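Local coordinates for ASCH domain-containing protein (Enterococcus faecalis, PDB 1T62), which is of unknown function but carries an ASCH domain of the PUA clan and may bind RNA, at residues S45-S53 with S99-G107. Numbering follows the deposited sequence.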
ATOM      1  N   SER B  45       8.305  -7.552  13.623  1.00 14.32           N
ATOM      2  CA  SER B  45       9.182  -8.608  14.129  1.00 12.81           C
ATOM      3  C   SER B  45      10.069  -8.126  15.273  1.00 11.53           C
ATOM      4  O   SER B  45      10.816  -8.901  15.864  1.00 10.98           O
ATOM      5  CB  SER B  45      10.061  -9.156  13.006  1.00 31.92           C
ATOM      6  OG  SER B  45      11.000  -8.186  12.578  1.00 29.11           O
ATOM      7  N   GLY B  46       9.995  -6.837  15.573  1.00 12.15           N
ATOM      8  CA  GLY B  46      10.774  -6.297  16.669  1.00 11.17           C
ATOM      9  C   GLY B  46      12.191  -5.915  16.312  1.00 11.02           C
ATOM     10  O   GLY B  46      12.948  -5.520  17.198  1.00  9.89           O
ATOM     11  N   ARG B  47      12.548  -6.021  15.031  1.00 22.62           N
ATOM     12  CA  ARG B  47      13.895  -5.680  14.576  1.00 25.50           C
ATOM     13  C   ARG B  47      14.114  -4.192  14.306  1.00 22.18           C
ATOM     14  O   ARG B  47      15.139  -3.635  14.707  1.00 26.47           O
ATOM     15  CB  ARG B  47      14.250  -6.486  13.329  1.00 50.65           C
ATOM     16  CG  ARG B  47      14.254  -7.985  13.568  1.00 67.54           C
ATOM     17  CD  ARG B  47      14.934  -8.724  12.432  1.00 80.72           C
ATOM     18  NE  ARG B  47      15.024 -10.162  12.678  1.00 89.64           N
ATOM     19  CZ  ARG B  47      15.643 -10.715  13.721  1.00 92.56           C
ATOM     20  NH1 ARG B  47      16.234  -9.953  14.635  1.00 92.89           N
ATOM     21  NH2 ARG B  47      15.680 -12.039  13.845  1.00 91.94           N
ATOM     22  N   LYS B  48      13.174  -3.545  13.624  1.00 34.14           N
ATOM     23  CA  LYS B  48      13.305  -2.117  13.335  1.00 28.61           C
ATOM     24  C   LYS B  48      12.426  -1.305  14.284  1.00 26.76           C
ATOM     25  O   LYS B  48      11.195  -1.308  14.174  1.00 27.05           O
ATOM     26  CB  LYS B  48      12.916  -1.821  11.884  1.00 15.50           C
ATOM     27  CG  LYS B  48      12.680  -0.336  11.586  1.00 10.76           C
ATOM     28  CD  LYS B  48      12.032  -0.177  10.220  1.00 11.69           C
ATOM     29  CE  LYS B  48      11.715   1.267   9.888  1.00 11.70           C
ATOM     30  NZ  LYS B  48      12.943   2.072   9.624  1.00 13.73           N
ATOM     31  N   THR B  49      13.056  -0.593  15.207  1.00 15.29           N
ATOM     32  CA  THR B  49      12.308   0.183  16.181  1.00 13.08           C
ATOM     33  C   THR B  49      12.486   1.686  16.066  1.00 12.16           C
ATOM     34  O   THR B  49      12.143   2.422  16.990  1.00  9.87           O
ATOM     35  CB  THR B  49      12.712  -0.234  17.577  1.00  9.91           C
ATOM     36  OG1 THR B  49      14.036   0.238  17.847  1.00  7.93           O
ATOM     37  CG2 THR B  49      12.729  -1.725  17.669  1.00  6.99           C
ATOM     38  N   ALA B  50      13.036   2.138  14.942  1.00 22.37           N
ATOM     39  CA  ALA B  50      13.248   3.563  14.706  1.00 23.02           C
ATOM     40  C   ALA B  50      13.004   3.946  13.248  1.00 24.20           C
ATOM     41  O   ALA B  50      13.007   3.097  12.354  1.00 23.72           O
ATOM     42  CB  ALA B  50      14.646   3.959  15.105  1.00  1.00           C
ATOM     43  N   THR B  51      12.809   5.242  13.030  1.00 19.54           N
ATOM     44  CA  THR B  51      12.548   5.804  11.714  1.00 23.87           C
ATOM     45  C   THR B  51      13.159   7.187  11.637  1.00 23.58           C
ATOM     46  O   THR B  51      13.645   7.738  12.626  1.00 23.60           O
ATOM     47  CB  THR B  51      11.055   5.985  11.488  1.00 34.82           C
ATOM     48  OG1 THR B  51      10.371   4.828  11.964  1.00 43.84           O
ATOM     49  CG2 THR B  51      10.754   6.172  10.026  1.00 37.08           C
ATOM     50  N   CYS B  52      13.120   7.761  10.451  1.00 29.40           N
ATOM     51  CA  CYS B  52      13.634   9.095  10.284  1.00 31.61           C
ATOM     52  C   CYS B  52      13.030   9.695   9.036  1.00 31.84           C
ATOM     53  O   CYS B  52      12.873   9.022   8.014  1.00 30.98           O
ATOM     54  CB  CYS B  52      15.162   9.084  10.209  1.00 27.29           C
ATOM     55  SG  CYS B  52      15.841   8.151   8.856  1.00 29.48           S
ATOM     56  N   SER B  53      12.655  10.961   9.156  1.00 33.29           N
ATOM     57  CA  SER B  53      12.066  11.708   8.067  1.00 32.13           C
ATOM     58  C   SER B  53      12.858  12.997   7.967  1.00 31.88           C
ATOM     59  O   SER B  53      13.638  13.313   8.865  1.00 29.75           O
ATOM     60  CB  SER B  53      10.581  11.990   8.359  1.00 36.92           C
ATOM     61  OG  SER B  53      10.376  12.418   9.699  1.00 36.63           O
ATOM     62  N   SER B  99      24.650   7.945  14.808  1.00  8.66           N
ATOM     63  CA  SER B  99      25.436   6.910  15.483  1.00  9.79           C
ATOM     64  C   SER B  99      25.017   5.552  14.966  1.00 12.35           C
ATOM     65  O   SER B  99      23.872   5.385  14.557  1.00 11.98           O
ATOM     66  CB  SER B  99      25.162   6.935  16.975  1.00 19.06           C
ATOM     67  OG  SER B  99      23.832   6.517  17.225  1.00 15.45           O
ATOM     68  N   GLU B 100      25.918   4.577  14.990  1.00 36.42           N
ATOM     69  CA  GLU B 100      25.557   3.249  14.520  1.00 40.45           C
ATOM     70  C   GLU B 100      24.414   2.732  15.397  1.00 41.24           C
ATOM     71  O   GLU B 100      23.642   1.854  14.999  1.00 42.72           O
ATOM     72  CB  GLU B 100      26.758   2.313  14.593  1.00 40.51           C
ATOM     73  CG  GLU B 100      27.482   2.322  15.914  1.00 48.76           C
ATOM     74  CD  GLU B 100      28.541   1.237  15.987  1.00 53.94           C
ATOM     75  OE1 GLU B 100      29.359   1.257  16.937  1.00 57.48           O
ATOM     76  OE2 GLU B 100      28.553   0.359  15.095  1.00 55.74           O
ATOM     77  N   SER B 101      24.319   3.310  16.592  1.00 32.74           N
ATOM     78  CA  SER B 101      23.285   2.975  17.565  1.00 30.80           C
ATOM     79  C   SER B 101      21.918   3.165  16.923  1.00 29.87           C
ATOM     80  O   SER B 101      21.079   2.264  16.909  1.00 28.88           O
ATOM     81  CB  SER B 101      23.426   3.900  18.777  1.00 31.06           C
ATOM     82  OG  SER B 101      22.359   3.745  19.692  1.00 33.78           O
ATOM     83  N   PHE B 102      21.697   4.356  16.384  1.00 17.27           N
ATOM     84  CA  PHE B 102      20.438   4.654  15.740  1.00 16.07           C
ATOM     85  C   PHE B 102      20.237   3.802  14.486  1.00 15.84           C
ATOM     86  O   PHE B 102      19.108   3.412  14.178  1.00 15.43           O
ATOM     87  CB  PHE B 102      20.362   6.152  15.393  1.00 17.13           C
ATOM     88  CG  PHE B 102      19.114   6.550  14.635  1.00 12.20           C
ATOM     89  CD1 PHE B 102      19.067   6.473  13.242  1.00 10.57           C
ATOM     90  CD2 PHE B 102      17.982   6.973  15.312  1.00  8.41           C
ATOM     91  CE1 PHE B 102      17.902   6.813  12.534  1.00  9.94           C
ATOM     92  CE2 PHE B 102      16.811   7.314  14.612  1.00  8.99           C
ATOM     93  CZ  PHE B 102      16.774   7.230  13.217  1.00  7.87           C
ATOM     94  N   ALA B 103      21.317   3.499  13.770  1.00 20.41           N
ATOM     95  CA  ALA B 103      21.190   2.716  12.551  1.00 21.61           C
ATOM     96  C   ALA B 103      20.740   1.280  12.804  1.00 23.27           C
ATOM     97  O   ALA B 103      19.972   0.726  12.021  1.00 25.94           O
ATOM     98  CB  ALA B 103      22.483   2.729  11.789  1.00  1.00           C
ATOM     99  N   GLN B 104      21.208   0.673  13.889  1.00 26.96           N
ATOM    100  CA  GLN B 104      20.814  -0.697  14.196  1.00 28.43           C
ATOM    101  C   GLN B 104      19.337  -0.694  14.593  1.00 28.94           C
ATOM    102  O   GLN B 104      18.561  -1.590  14.216  1.00 29.38           O
ATOM    103  CB  GLN B 104      21.698  -1.263  15.316  1.00 65.34           C
ATOM    104  CG  GLN B 104      23.193  -1.182  14.986  1.00 67.24           C
ATOM    105  CD  GLN B 104      24.076  -1.911  15.984  1.00 69.93           C
ATOM    106  OE1 GLN B 104      23.849  -1.850  17.196  1.00 70.81           O
ATOM    107  NE2 GLN B 104      25.102  -2.589  15.478  1.00 67.92           N
ATOM    108  N   ALA B 105      18.952   0.330  15.344  1.00 15.37           N
ATOM    109  CA  ALA B 105      17.570   0.486  15.759  1.00 14.26           C
ATOM    110  C   ALA B 105      16.711   0.652  14.502  1.00 15.03           C
ATOM    111  O   ALA B 105      15.581   0.163  14.440  1.00 14.14           O
ATOM    112  CB  ALA B 105      17.440   1.700  16.628  1.00  1.00           C
ATOM    113  N   GLU B 106      17.278   1.341  13.507  1.00 17.42           N
ATOM    114  CA  GLU B 106      16.643   1.642  12.219  1.00 16.65           C
ATOM    115  C   GLU B 106      16.366   0.410  11.365  1.00 16.45           C
ATOM    116  O   GLU B 106      15.574   0.472  10.411  1.00 13.41           O
ATOM    117  CB  GLU B 106      17.538   2.598  11.437  1.00 43.69           C
ATOM    118  CG  GLU B 106      16.918   3.937  11.135  1.00 45.40           C
ATOM    119  CD  GLU B 106      16.229   3.979   9.787  1.00 47.53           C
ATOM    120  OE1 GLU B 106      15.794   5.078   9.384  1.00 46.10           O
ATOM    121  OE2 GLU B 106      16.117   2.921   9.129  1.00 51.37           O
ATOM    122  N   GLY B 107      17.030  -0.699  11.703  1.00 36.92           N
ATOM    123  CA  GLY B 107      16.854  -1.940  10.963  1.00 38.08           C
ATOM    124  C   GLY B 107      18.153  -2.608  10.555  1.00 37.78           C
ATOM    125  O   GLY B 107      18.149  -3.633   9.869  1.00 36.55           O
TER
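The Phe102 ring meets Thr51 O at its edge, near the ring plane, with CZ 3.2 Å from that oxygen; Ala50 CB and Cys52 CB approach the same end obliquely. Phe102 CG is anti to the backbone N (chi1 176°), which sends the ring from helix 100-105 toward strand 50-54, outermost in this chain's mixed ASCH-domain sheet, of the PUA clan. The axes of strand 50-53 and helix 100-105 come within 7.9 Å, their N-to-C directions 107° apart. Cys143 of strand 140-151 touches both Phe102 and Cys52, His120 and Phe124 of helix 113-128 touch Cys52, and Cys52 bonds through its backbone to the second subunit.

Where the strand begins, Thr49 N donates a hydrogen bond to Ala105 O (2.7 Å), while Ala50 N adds a weak bond to the same oxygen. Beside this junction, Ala50 CB packs 3.9 Å from Ala105 CB.

The chains of Lys48 and Glu106 extend alongside each other in a common direction. The lysine chain bends at its last torsion (chi4 71°), and NZ donates to Glu106 O at 3.2 Å. A second bond runs from Lys48 NZ to Ala50 O (2.9 Å). Lys48 NZ also forms a salt bridge with Glu106 OE2, at 3.3 Å. His166 of the second subunit, a tag residue, pairs with NZ through its OXT. Glu106 OE1 accepts from His120 and lies 3.1 Å from Cys52 SG.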